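Local coordinates for mandelate racemase/muconate lactonizing enzyme family protein (PDB 2QDE) that belongs to the mandelate racemase/muconate lactonizing enzyme family of the enolase superfamily and carries a barium ion in its barrel domain, at residues N316-I319 and A320-Q324. Numbering follows the deposited sequence.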
loop_
_atom_site.group_PDB
_atom_site.type_symbol
_atom_site.label_atom_id
_atom_site.label_comp_id
_atom_site.label_asym_id
_atom_site.label_seq_id
_atom_site.Cartn_x
_atom_site.Cartn_y
_atom_site.Cartn_z
ATOM N N ASN A 316 17.167 18.008 -26.348
ATOM C CA ASN A 316 16.477 17.712 -25.092
ATOM C C ASN A 316 17.373 17.842 -23.866
ATOM O O ASN A 316 18.315 17.076 -23.674
ATOM C CB ASN A 316 15.842 16.322 -25.160
ATOM C CG ASN A 316 14.982 16.018 -23.955
ATOM O OD1 ASN A 316 15.456 15.465 -22.967
ATOM N ND2 ASN A 316 13.709 16.391 -24.028
ATOM N N ASP A 317 17.051 18.827 -23.037
ATOM C CA ASP A 317 17.813 19.127 -21.835
ATOM C C ASP A 317 18.066 17.935 -20.916
ATOM O O ASP A 317 19.172 17.752 -20.411
ATOM C CB ASP A 317 17.119 20.231 -21.045
ATOM C CG ASP A 317 17.953 20.708 -19.884
ATOM O OD1 ASP A 317 19.053 21.251 -20.133
ATOM O OD2 ASP A 317 17.515 20.531 -18.731
ATOM N N TRP A 318 17.043 17.119 -20.707
ATOM C CA TRP A 318 17.198 15.974 -19.837
ATOM C C TRP A 318 18.155 14.920 -20.369
ATOM O O TRP A 318 19.048 14.477 -19.657
ATOM C CB TRP A 318 15.851 15.310 -19.557
ATOM C CG TRP A 318 16.011 14.228 -18.540
ATOM C CD1 TRP A 318 16.063 12.879 -18.764
ATOM C CD2 TRP A 318 16.255 14.415 -17.145
ATOM N NE1 TRP A 318 16.326 12.214 -17.588
ATOM C CE2 TRP A 318 16.450 13.134 -16.578
ATOM C CE3 TRP A 318 16.329 15.544 -16.316
ATOM C CZ2 TRP A 318 16.716 12.951 -15.213
ATOM C CZ3 TRP A 318 16.595 15.363 -14.957
ATOM C CH2 TRP A 318 16.785 14.072 -14.422
ATOM N N ILE A 319 17.974 14.514 -21.618
ATOM C CA ILE A 319 18.828 13.478 -22.162
ATOM C C ILE A 319 20.236 13.962 -22.507
ATOM O O ILE A 319 21.157 13.152 -22.634
ATOM C CB ILE A 319 18.165 12.806 -23.390
ATOM C CG1 ILE A 319 18.756 11.407 -23.589
ATOM C CG2 ILE A 319 18.359 13.663 -24.627
ATOM C CD1 ILE A 319 17.948 10.525 -24.513
ATOM N N ALA A 320 20.407 15.277 -22.628
ATOM C CA ALA A 320 21.712 15.857 -22.944
ATOM C C ALA A 320 22.715 15.663 -21.800
ATOM O O ALA A 320 23.872 16.069 -21.906
ATOM C CB ALA A 320 21.564 17.349 -23.260
ATOM N N GLN A 321 22.270 15.040 -20.713
ATOM C CA GLN A 321 23.126 14.804 -19.545
ATOM C C GLN A 321 23.871 13.474 -19.558
ATOM O O GLN A 321 24.824 13.289 -18.802
ATOM C CB GLN A 321 22.294 14.815 -18.263
ATOM C CG GLN A 321 21.555 16.088 -17.942
ATOM C CD GLN A 321 20.635 15.903 -16.753
ATOM O OE1 GLN A 321 19.623 15.198 -16.835
ATOM N NE2 GLN A 321 20.990 16.516 -15.634
ATOM N N PHE A 322 23.440 12.548 -20.409
ATOM C CA PHE A 322 24.029 11.212 -20.418
ATOM C C PHE A 322 24.643 10.745 -21.731
ATOM O O PHE A 322 24.253 11.202 -22.798
ATOM C CB PHE A 322 22.945 10.219 -20.006
ATOM C CG PHE A 322 22.035 10.744 -18.931
ATOM C CD1 PHE A 322 22.481 10.843 -17.613
ATOM C CD2 PHE A 322 20.745 11.179 -19.245
ATOM C CE1 PHE A 322 21.652 11.368 -16.617
ATOM C CE2 PHE A 322 19.906 11.705 -18.263
ATOM C CZ PHE A 322 20.362 11.800 -16.944
ATOM N N PRO A 323 25.620 9.819 -21.660
ATOM C CA PRO A 323 26.244 9.314 -22.887
ATOM C C PRO A 323 25.177 8.519 -23.635
ATOM O O PRO A 323 24.311 7.899 -23.018
ATOM C CB PRO A 323 27.398 8.454 -22.371
ATOM C CG PRO A 323 26.914 8.006 -21.001
ATOM C CD PRO A 323 26.285 9.268 -20.463
ATOM N N GLN A 324 25.237 8.545 -24.959
ATOM C CA GLN A 324 24.229 7.881 -25.762
ATOM C C GLN A 324 24.697 6.665 -26.562
ATOM O O GLN A 324 25.860 6.260 -26.484
ATOM C CB GLN A 324 23.585 8.921 -26.674
ATOM C CG GLN A 324 23.010 10.099 -25.896
ATOM C CD GLN A 324 21.861 9.676 -25.006
ATOM O OE1 GLN A 324 20.906 9.071 -25.475
ATOM N NE2 GLN A 324 21.948 9.989 -23.718
#
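Ala320 N donates to Asn316 O at 3.0 Å, an i to i+4 bond, and two i to i+3 bonds follow: a weak one from Gln321 N to Trp318 O, and a straight one (175°) from Phe322 N to Ile319 O. The latter two have the spacing of a short 3-10 turn. Asn316 holds its start twice over, since its side-chain OD1 also accepts from Ile319 N at 3.0 Å, within the carbonyl plane, which fits an Asx motif.

Across the turn, Phe322 directs an edge at one face of the Trp318 indole. The planes stand at 64° and the centroids of the phenyl and the five-membered ring lie 5.4 Å apart, an edge-to-face pair. CE2 of Phe322 leads, 3.7 Å from Trp318 NE1. The chi1 of Trp318 (-174°) places CG opposite the backbone N and beside the carbonyl carbon, and the indole meets Phe322 with one face. The Gln321 amide end meets the same indole face, while its CB sits over the centre of the Phe322 ring. At the far end, Gln324 bends at chi2 and brings its amide across the Ile319 side chain, with OE1 3.4 Å from CD1 of Ile319. NE2 donates to Phe322 O at 2.8 Å, the acceptor lying in the amide plane, which helps fix the rotation of this buried group.

The turn follows helix 303-315 in the barrel domain. Gln324 also bonds to the backbone of Val294 and Cys296 in strand 294-296, and Trp318 NE1 to Leu292 O; Trp318 and Ile319 pack on helix 277-290, where Arg288 forms a salt bridge with Asp317.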